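Local structure of sister chromatid cohesion protein (Chaetomium thermophilum, 5T8V) at residues A[192-197]-A[243-248]; A[978-983]-A[1033-1038]; A[1024-1029]-A[1064-1069]. The protein probably loads cohesin onto chromatin, as a member of the Scc2/Nipped-B family, this chain being its C-terminal, HEAT-repeat portion. One frame throughout, in Å; residues are numbered along the deposited sequence.

Contact 1: A[192-197]-A[243-248]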
loop_
_atom_site.group_PDB
_atom_site.type_symbol
_atom_site.label_atom_id
_atom_site.label_comp_id
_atom_site.label_asym_id
_atom_site.label_seq_id
_atom_site.Cartn_x
_atom_site.Cartn_y
_atom_site.Cartn_z
ATOM N N ARG A 192 27.923 -42.586 -36.955
ATOM C CA ARG A 192 29.353 -42.636 -36.693
ATOM C C ARG A 192 29.757 -41.624 -35.633
ATOM O O ARG A 192 30.747 -41.842 -34.925
ATOM C CB ARG A 192 30.136 -42.392 -37.982
ATOM C CG ARG A 192 29.816 -43.387 -39.089
ATOM C CD ARG A 192 30.803 -43.285 -40.239
ATOM N NE ARG A 192 32.160 -43.635 -39.823
ATOM C CZ ARG A 192 33.219 -43.627 -40.625
ATOM N NH1 ARG A 192 33.093 -43.286 -41.901
ATOM N NH2 ARG A 192 34.412 -43.962 -40.150
ATOM N N ILE A 193 29.009 -40.527 -35.495
ATOM C CA ILE A 193 29.362 -39.541 -34.475
ATOM C C ILE A 193 29.025 -40.055 -33.077
ATOM O O ILE A 193 29.785 -39.838 -32.126
ATOM C CB ILE A 193 28.668 -38.199 -34.761
ATOM C CG1 ILE A 193 29.147 -37.641 -36.100
ATOM C CG2 ILE A 193 28.961 -37.196 -33.637
ATOM C CD1 ILE A 193 28.391 -36.419 -36.562
ATOM N N LEU A 194 27.885 -40.732 -32.924
ATOM C CA LEU A 194 27.418 -41.102 -31.588
ATOM C C LEU A 194 28.434 -41.921 -30.806
ATOM O O LEU A 194 28.737 -41.552 -29.656
ATOM C CB LEU A 194 26.087 -41.851 -31.698
ATOM C CG LEU A 194 24.848 -41.027 -31.345
ATOM C CD1 LEU A 194 24.749 -39.791 -32.229
ATOM C CD2 LEU A 194 23.597 -41.882 -31.471
ATOM N N PRO A 195 28.975 -43.024 -31.327
ATOM C CA PRO A 195 29.971 -43.782 -30.549
ATOM C C PRO A 195 31.129 -42.927 -30.066
ATOM O O PRO A 195 31.628 -43.137 -28.954
ATOM C CB PRO A 195 30.428 -44.862 -31.537
ATOM C CG PRO A 195 29.278 -45.035 -32.457
ATOM C CD PRO A 195 28.665 -43.676 -32.608
ATOM N N LEU A 196 31.567 -41.963 -30.875
ATOM C CA LEU A 196 32.619 -41.049 -30.443
ATOM C C LEU A 196 32.183 -40.261 -29.214
ATOM O O LEU A 196 32.934 -40.137 -28.238
ATOM C CB LEU A 196 32.983 -40.110 -31.592
ATOM C CG LEU A 196 34.071 -39.075 -31.322
ATOM C CD1 LEU A 196 35.414 -39.751 -31.107
ATOM C CD2 LEU A 196 34.139 -38.095 -32.474
ATOM N N MET A 197 30.962 -39.721 -29.246
ATOM C CA MET A 197 30.437 -38.995 -28.094
ATOM C C MET A 197 30.401 -39.886 -26.860
ATOM O O MET A 197 30.820 -39.476 -25.772
ATOM C CB MET A 197 29.040 -38.459 -28.407
ATOM C CG MET A 197 28.988 -37.502 -29.585
ATOM S SD MET A 197 30.063 -36.070 -29.370
ATOM C CE MET A 197 28.971 -34.761 -29.920
ATOM N N SER A 243 19.732 -29.690 -34.383
ATOM C CA SER A 243 20.885 -30.286 -33.724
ATOM C C SER A 243 21.367 -31.474 -34.542
ATOM O O SER A 243 20.559 -32.267 -35.032
ATOM C CB SER A 243 20.538 -30.739 -32.308
ATOM O OG SER A 243 19.495 -31.698 -32.330
ATOM N N VAL A 244 22.689 -31.594 -34.682
ATOM C CA VAL A 244 23.260 -32.684 -35.469
ATOM C C VAL A 244 22.827 -34.029 -34.901
ATOM O O VAL A 244 22.429 -34.937 -35.642
ATOM C CB VAL A 244 24.794 -32.561 -35.520
ATOM C CG1 VAL A 244 25.403 -33.717 -36.303
ATOM C CG2 VAL A 244 25.200 -31.232 -36.143
ATOM N N ILE A 245 22.906 -34.181 -33.580
ATOM C CA ILE A 245 22.529 -35.413 -32.902
ATOM C C ILE A 245 21.505 -35.082 -31.824
ATOM O O ILE A 245 21.194 -33.919 -31.563
ATOM C CB ILE A 245 23.745 -36.145 -32.295
ATOM C CG1 ILE A 245 24.471 -35.247 -31.290
ATOM C CG2 ILE A 245 24.692 -36.587 -33.402
ATOM C CD1 ILE A 245 25.609 -35.932 -30.556
ATOM N N GLU A 246 20.979 -36.132 -31.197
ATOM C CA GLU A 246 19.980 -35.957 -30.152
ATOM C C GLU A 246 20.524 -35.086 -29.029
ATOM O O GLU A 246 21.605 -35.341 -28.489
ATOM C CB GLU A 246 19.545 -37.317 -29.606
ATOM C CG GLU A 246 18.680 -38.114 -30.568
ATOM C CD GLU A 246 18.293 -39.474 -30.019
ATOM O OE1 GLU A 246 18.799 -39.846 -28.939
ATOM O OE2 GLU A 246 17.483 -40.170 -30.670
ATOM N N THR A 247 19.759 -34.051 -28.679
ATOM C CA THR A 247 20.167 -33.124 -27.629
ATOM C C THR A 247 20.462 -33.837 -26.313
ATOM O O THR A 247 21.331 -33.398 -25.546
ATOM C CB THR A 247 19.070 -32.078 -27.431
ATOM O OG1 THR A 247 17.805 -32.732 -27.283
ATOM C CG2 THR A 247 19.004 -31.136 -28.630
ATOM N N GLN A 248 19.749 -34.931 -26.029
ATOM C CA GLN A 248 19.934 -35.629 -24.761
ATOM C C GLN A 248 21.377 -36.077 -24.562
ATOM O O GLN A 248 21.857 -36.130 -23.425
ATOM C CB GLN A 248 18.994 -36.831 -24.681
ATOM C CG GLN A 248 17.518 -36.457 -24.657
ATOM C CD GLN A 248 16.632 -37.595 -24.186
ATOM O OE1 GLN A 248 17.113 -38.579 -23.621
ATOM N NE2 GLN A 248 15.332 -37.468 -24.417
#
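I245 meets three residues on one side of the helix holding 192-197, and its two branches divide the work. Its chi1 of 59° sets CG1 in the crowded position between the backbone N and the carbonyl carbon, while CG2 lies anti to the carbonyl carbon. From CG1 the chain runs on to CD1, which meets M197 tip to tip: the methionine CE lies 3.6 Å from I245 CD1, and M197 CG is also near that methyl. The other branch, I245 CG2, faces L194 CD1 at 3.4 Å, the two side chains sliding past each other in opposite directions. I193 CG2 lies more loosely, 4.3 Å from I245 CG2.

Burial is uneven across this patch. On the inner part, I193 crosses V244 at about a right angle, with I193 CD1 4.0 Å from V244 CG1; L170 of helix 149-172 packs against both I193 and M197, and F250 and F253 of helix 247-267 close further on M197. The L194 part lies toward solvent: the leucine is partly exposed, though its CD1 still reaches I245 CG2, and exposed E246 beside it adds little. Every link across the contact is apolar. The turn keeps its own shape on the far side from the helix, where S243 OG donates to I245 O at 2.9 Å, approaching from above the carbonyl plane.

The turn that leads into helix 247-267, its V244 and I245 packed on helix 190-213, is consistent with the layered helices of a HEAT-repeat protein.

Contact 2: A[978-983]-A[1033-1038]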
loop_
_atom_site.group_PDB
_atom_site.type_symbol
_atom_site.label_atom_id
_atom_site.label_comp_id
_atom_site.label_asym_id
_atom_site.label_seq_id
_atom_site.Cartn_x
_atom_site.Cartn_y
_atom_site.Cartn_z
ATOM N N LEU A 978 -46.994 37.078 15.800
ATOM C CA LEU A 978 -46.459 36.008 14.965
ATOM C C LEU A 978 -47.324 35.808 13.726
ATOM O O LEU A 978 -46.813 35.717 12.602
ATOM C CB LEU A 978 -46.358 34.714 15.774
ATOM C CG LEU A 978 -45.764 33.524 15.016
ATOM C CD1 LEU A 978 -44.317 33.788 14.636
ATOM C CD2 LEU A 978 -45.878 32.246 15.831
ATOM N N ILE A 979 -48.645 35.742 13.913
ATOM C CA ILE A 979 -49.555 35.546 12.787
ATOM C C ILE A 979 -49.440 36.707 11.806
ATOM O O ILE A 979 -49.299 36.509 10.594
ATOM C CB ILE A 979 -51.000 35.372 13.291
ATOM C CG1 ILE A 979 -51.107 34.122 14.167
ATOM C CG2 ILE A 979 -51.978 35.282 12.116
ATOM C CD1 ILE A 979 -52.420 34.006 14.924
ATOM N N VAL A 980 -49.507 37.938 12.318
ATOM C CA VAL A 980 -49.372 39.105 11.449
ATOM C C VAL A 980 -48.053 39.051 10.689
ATOM O O VAL A 980 -48.002 39.322 9.482
ATOM C CB VAL A 980 -49.496 40.400 12.274
ATOM C CG1 VAL A 980 -49.256 41.628 11.395
ATOM C CG2 VAL A 980 -50.864 40.479 12.932
ATOM N N GLY A 981 -46.969 38.697 11.378
ATOM C CA GLY A 981 -45.661 38.714 10.742
ATOM C C GLY A 981 -45.544 37.685 9.636
ATOM O O GLY A 981 -45.078 37.991 8.534
ATOM N N MET A 982 -45.960 36.449 9.914
ATOM C CA MET A 982 -45.917 35.417 8.884
ATOM C C MET A 982 -46.812 35.783 7.708
ATOM O O MET A 982 -46.423 35.621 6.543
ATOM C CB MET A 982 -46.331 34.071 9.480
ATOM C CG MET A 982 -45.399 33.553 10.569
ATOM S SD MET A 982 -43.654 33.565 10.100
ATOM C CE MET A 982 -43.727 32.882 8.457
ATOM N N ALA A 983 -48.016 36.284 7.993
ATOM C CA ALA A 983 -48.901 36.736 6.927
ATOM C C ALA A 983 -48.200 37.759 6.044
ATOM O O ALA A 983 -48.188 37.635 4.815
ATOM C CB ALA A 983 -50.181 37.321 7.524
ATOM N N LEU A 1033 -40.429 42.656 17.331
ATOM C CA LEU A 1033 -39.342 42.805 16.371
ATOM C C LEU A 1033 -39.328 41.650 15.377
ATOM O O LEU A 1033 -39.051 41.845 14.188
ATOM C CB LEU A 1033 -38.008 42.911 17.107
ATOM C CG LEU A 1033 -37.813 44.247 17.829
ATOM C CD1 LEU A 1033 -36.693 44.145 18.843
ATOM C CD2 LEU A 1033 -37.533 45.368 16.836
ATOM N N ASP A 1034 -39.628 40.437 15.847
ATOM C CA ASP A 1034 -39.755 39.301 14.940
ATOM C C ASP A 1034 -40.828 39.570 13.892
ATOM O O ASP A 1034 -40.616 39.353 12.692
ATOM C CB ASP A 1034 -40.083 38.038 15.738
ATOM C CG ASP A 1034 -39.910 36.770 14.926
ATOM O OD1 ASP A 1034 -39.805 36.861 13.684
ATOM O OD2 ASP A 1034 -39.883 35.676 15.529
ATOM N N CYS A 1035 -41.990 40.056 14.332
ATOM C CA CYS A 1035 -43.083 40.353 13.414
ATOM C C CYS A 1035 -42.658 41.376 12.365
ATOM O O CYS A 1035 -42.724 41.114 11.158
ATOM C CB CYS A 1035 -44.292 40.852 14.205
ATOM S SG CYS A 1035 -45.633 41.511 13.197
ATOM N N VAL A 1036 -42.217 42.557 12.809
ATOM C CA VAL A 1036 -41.834 43.598 11.856
ATOM C C VAL A 1036 -40.725 43.113 10.931
ATOM O O VAL A 1036 -40.652 43.532 9.769
ATOM C CB VAL A 1036 -41.419 44.886 12.597
ATOM C CG1 VAL A 1036 -40.243 44.623 13.502
ATOM C CG2 VAL A 1036 -41.092 45.994 11.606
ATOM N N GLY A 1037 -39.842 42.244 11.423
ATOM C CA GLY A 1037 -38.804 41.699 10.561
ATOM C C GLY A 1037 -39.375 40.811 9.470
ATOM O O GLY A 1037 -39.020 40.942 8.291
ATOM N N LEU A 1038 -40.270 39.893 9.849
ATOM C CA LEU A 1038 -40.929 39.041 8.864
ATOM C C LEU A 1038 -41.680 39.873 7.832
ATOM O O LEU A 1038 -41.696 39.534 6.643
ATOM C CB LEU A 1038 -41.886 38.077 9.568
ATOM C CG LEU A 1038 -41.253 37.034 10.487
ATOM C CD1 LEU A 1038 -42.242 36.596 11.554
ATOM C CD2 LEU A 1038 -40.781 35.842 9.677
#
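C1035 and M982 reach across this contact through their torsions: SG lies anti to the backbone N of C1035 (chi1 171°), and the bend at chi2 (-50°) turns M982 SD back toward L1038, although the methionine CB starts away from it. The cysteine sulfur rests against bare backbone, with C1035 SG 3.6 Å from G981 N. V980, one residue before the glycine, brings CG1 to 4.0 Å from C1035 SG. Further along, L1038 packs against the carbonyl end of the glycine. Its CB lies 3.4 Å from G981 O, while its two methyls receive the methionine sulfur, M982 SD being 3.6 Å from L1038 CD1 and 3.7 Å from L1038 CD2.

Because G981 has no side chain, the backbones come very close: G981 CA is 4.1 Å from C1035 CA, and the local axes approach to 7.5 Å. Beside the contact, partly exposed D1034 forms a salt bridge with R919 of helix 919-935.

Near-parallel segments at 15°, drawn together over a glycine in a buried apolar interface, are characteristic of parallel helices packed at close range, here helices 969-986 and 1026-1042 of the HEAT-repeat array.

Contact 3: A[1024-1029]-A[1064-1069]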
loop_
_atom_site.group_PDB
_atom_site.type_symbol
_atom_site.label_atom_id
_atom_site.label_comp_id
_atom_site.label_asym_id
_atom_site.label_seq_id
_atom_site.Cartn_x
_atom_site.Cartn_y
_atom_site.Cartn_z
ATOM N N TRP A 1024 -41.204 48.249 27.132
ATOM C CA TRP A 1024 -41.916 46.987 27.253
ATOM C C TRP A 1024 -40.984 45.893 27.752
ATOM O O TRP A 1024 -39.759 46.010 27.651
ATOM C CB TRP A 1024 -42.503 46.591 25.901
ATOM C CG TRP A 1024 -43.475 47.589 25.357
ATOM C CD1 TRP A 1024 -43.195 48.645 24.540
ATOM C CD2 TRP A 1024 -44.888 47.626 25.593
ATOM N NE1 TRP A 1024 -44.347 49.337 24.253
ATOM C CE2 TRP A 1024 -45.399 48.732 24.887
ATOM C CE3 TRP A 1024 -45.769 46.832 26.334
ATOM C CZ2 TRP A 1024 -46.751 49.064 24.899
ATOM C CZ3 TRP A 1024 -47.111 47.163 26.345
ATOM C CH2 TRP A 1024 -47.590 48.269 25.631
ATOM N N PRO A 1025 -41.533 44.806 28.302
ATOM C CA PRO A 1025 -40.676 43.686 28.715
ATOM C C PRO A 1025 -40.051 42.982 27.523
ATOM O O PRO A 1025 -40.343 43.319 26.372
ATOM C CB PRO A 1025 -41.638 42.767 29.479
ATOM C CG PRO A 1025 -42.982 43.091 28.939
ATOM C CD PRO A 1025 -42.953 44.554 28.606
ATOM N N LEU A 1026 -39.191 41.998 27.786
ATOM C CA LEU A 1026 -38.487 41.326 26.701
ATOM C C LEU A 1026 -39.398 40.353 25.961
ATOM O O LEU A 1026 -39.321 40.240 24.730
ATOM C CB LEU A 1026 -37.259 40.599 27.254
ATOM C CG LEU A 1026 -36.074 40.408 26.304
ATOM C CD1 LEU A 1026 -35.510 41.747 25.850
ATOM C CD2 LEU A 1026 -34.989 39.583 26.977
ATOM N N ASP A 1027 -40.270 39.651 26.689
ATOM C CA ASP A 1027 -41.204 38.726 26.054
ATOM C C ASP A 1027 -42.128 39.428 25.070
ATOM O O ASP A 1027 -42.749 38.759 24.236
ATOM C CB ASP A 1027 -42.035 38.004 27.116
ATOM C CG ASP A 1027 -41.205 37.063 27.970
ATOM O OD1 ASP A 1027 -40.129 36.627 27.507
ATOM O OD2 ASP A 1027 -41.635 36.756 29.103
ATOM N N VAL A 1028 -42.239 40.750 25.150
ATOM C CA VAL A 1028 -43.044 41.532 24.217
ATOM C C VAL A 1028 -42.185 42.125 23.109
ATOM O O VAL A 1028 -42.546 42.067 21.933
ATOM C CB VAL A 1028 -43.816 42.633 24.978
ATOM C CG1 VAL A 1028 -44.539 43.565 24.011
ATOM C CG2 VAL A 1028 -44.805 42.003 25.947
ATOM N N ARG A 1029 -41.039 42.705 23.470
ATOM C CA ARG A 1029 -40.160 43.289 22.464
ATOM C C ARG A 1029 -39.676 42.244 21.470
ATOM O O ARG A 1029 -39.442 42.567 20.300
ATOM C CB ARG A 1029 -38.964 43.964 23.137
ATOM C CG ARG A 1029 -39.312 45.204 23.943
ATOM C CD ARG A 1029 -38.067 45.813 24.565
ATOM N NE ARG A 1029 -37.166 46.363 23.556
ATOM C CZ ARG A 1029 -35.917 46.753 23.795
ATOM N NH1 ARG A 1029 -35.404 46.648 25.015
ATOM N NH2 ARG A 1029 -35.174 47.242 22.812
ATOM N N ILE A 1064 -28.685 43.798 23.072
ATOM C CA ILE A 1064 -29.397 42.626 23.575
ATOM C C ILE A 1064 -29.303 41.533 22.515
ATOM O O ILE A 1064 -29.746 41.756 21.377
ATOM C CB ILE A 1064 -30.861 42.953 23.902
ATOM C CG1 ILE A 1064 -30.923 44.011 25.009
ATOM C CG2 ILE A 1064 -31.609 41.689 24.328
ATOM C CD1 ILE A 1064 -32.319 44.521 25.311
ATOM N N PRO A 1065 -28.754 40.353 22.829
ATOM C CA PRO A 1065 -28.499 39.364 21.759
ATOM C C PRO A 1065 -29.743 38.855 21.042
ATOM O O PRO A 1065 -29.740 38.767 19.808
ATOM C CB PRO A 1065 -27.773 38.235 22.506
ATOM C CG PRO A 1065 -27.159 38.894 23.683
ATOM C CD PRO A 1065 -28.125 39.951 24.100
ATOM N N ILE A 1066 -30.799 38.489 21.769
ATOM C CA ILE A 1066 -31.913 37.774 21.142
ATOM C C ILE A 1066 -32.660 38.683 20.169
ATOM O O ILE A 1066 -32.913 38.315 19.013
ATOM C CB ILE A 1066 -32.852 37.184 22.215
ATOM C CG1 ILE A 1066 -34.007 36.413 21.568
ATOM C CG2 ILE A 1066 -33.402 38.264 23.148
ATOM C CD1 ILE A 1066 -33.574 35.183 20.800
ATOM N N LEU A 1067 -33.024 39.881 20.610
ATOM C CA LEU A 1067 -33.826 40.748 19.760
ATOM C C LEU A 1067 -32.992 41.524 18.749
ATOM O O LEU A 1067 -33.566 42.228 17.911
ATOM C CB LEU A 1067 -34.670 41.700 20.613
ATOM C CG LEU A 1067 -34.044 42.443 21.796
ATOM C CD1 LEU A 1067 -33.310 43.668 21.322
ATOM C CD2 LEU A 1067 -35.121 42.816 22.796
ATOM N N GLU A 1068 -31.663 41.408 18.791
ATOM C CA GLU A 1068 -30.847 41.809 17.652
ATOM C C GLU A 1068 -30.602 40.651 16.697
ATOM O O GLU A 1068 -30.310 40.885 15.518
ATOM C CB GLU A 1068 -29.513 42.410 18.120
ATOM C CG GLU A 1068 -28.489 41.427 18.650
ATOM C CD GLU A 1068 -27.276 42.126 19.249
ATOM O OE1 GLU A 1068 -27.250 43.376 19.253
ATOM O OE2 GLU A 1068 -26.349 41.431 19.715
ATOM N N THR A 1069 -30.728 39.409 17.176
ATOM C CA THR A 1069 -30.892 38.281 16.266
ATOM C C THR A 1069 -32.172 38.433 15.457
ATOM O O THR A 1069 -32.197 38.143 14.254
ATOM C CB THR A 1069 -30.910 36.963 17.044
ATOM O OG1 THR A 1069 -29.683 36.809 17.768
ATOM C CG2 THR A 1069 -31.096 35.773 16.107
#
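R1029 and L1067 come together where helices 1026-1042 and 1065-1086 begin, and the arginine can be followed outward from its root. Its CB lies 4.0 Å from L1067 CD2. CG is anti to the carbonyl carbon (chi1 -68°), and the chain bends at chi3, which places NE. That nitrogen, 4.2 Å from L1067 CD2, is hydrogen-bonded to A1020 O. At CZ the same leucine methyl remains the neighbour: L1067 CD2 stands over the centre of one face of the guanidinium, 4.1 Å above its plane. Of the two terminal nitrogens, NH1 lies 3.8 Å from I1064 CD1, the isoleucine crossing the arginine at about a right angle, while NH2 forms a salt bridge with D1062. Polar partners thus hold the guanidinium, and a methyl packs upon its flat surface.

L1026 completes the apolar half. Its CD1 lies 3.3 Å from L1067 CD2 and, at 4.2 Å, also reaches I1064 CG2; its other methyl, CD2, lies 4.3 Å from I1066 CG2. L1026 and I1066 are exposed, in contrast to the buried R1029 and L1067.

The contact sits at the N-terminal ends of helices 1026-1042 and 1065-1086, with P1025 at the N-cap position of the first. Helix 1050-1062 runs between them in sequence and packs V1059 on L1067, helix 969-986 lies against V1028, and helix 1139-1154 meets T1069; no strand takes part.

Overall arrangement
Contact 1 stands apart from the other two, about 112 and 114 Å away between centres and on the opposite side of the chain's centre. Contacts 2 and 3 are neighbours, 14 Å apart, share helix 1026-1042 and touch through L1033 CD1 and L1067 CB. Burial separates them further: contact 2 is buried throughout, contact 1 largely so, whereas contact 3 is partly exposed. Their chemistry follows. Contact 1 joins a turn to a helix by aliphatic side chains and a methionine, contact 2 brings two helices close over glycine with sulfur atoms at the seam, and contact 3, at helix starts, mixes methyls with a guanidinium whose charge is paired beyond the two segments.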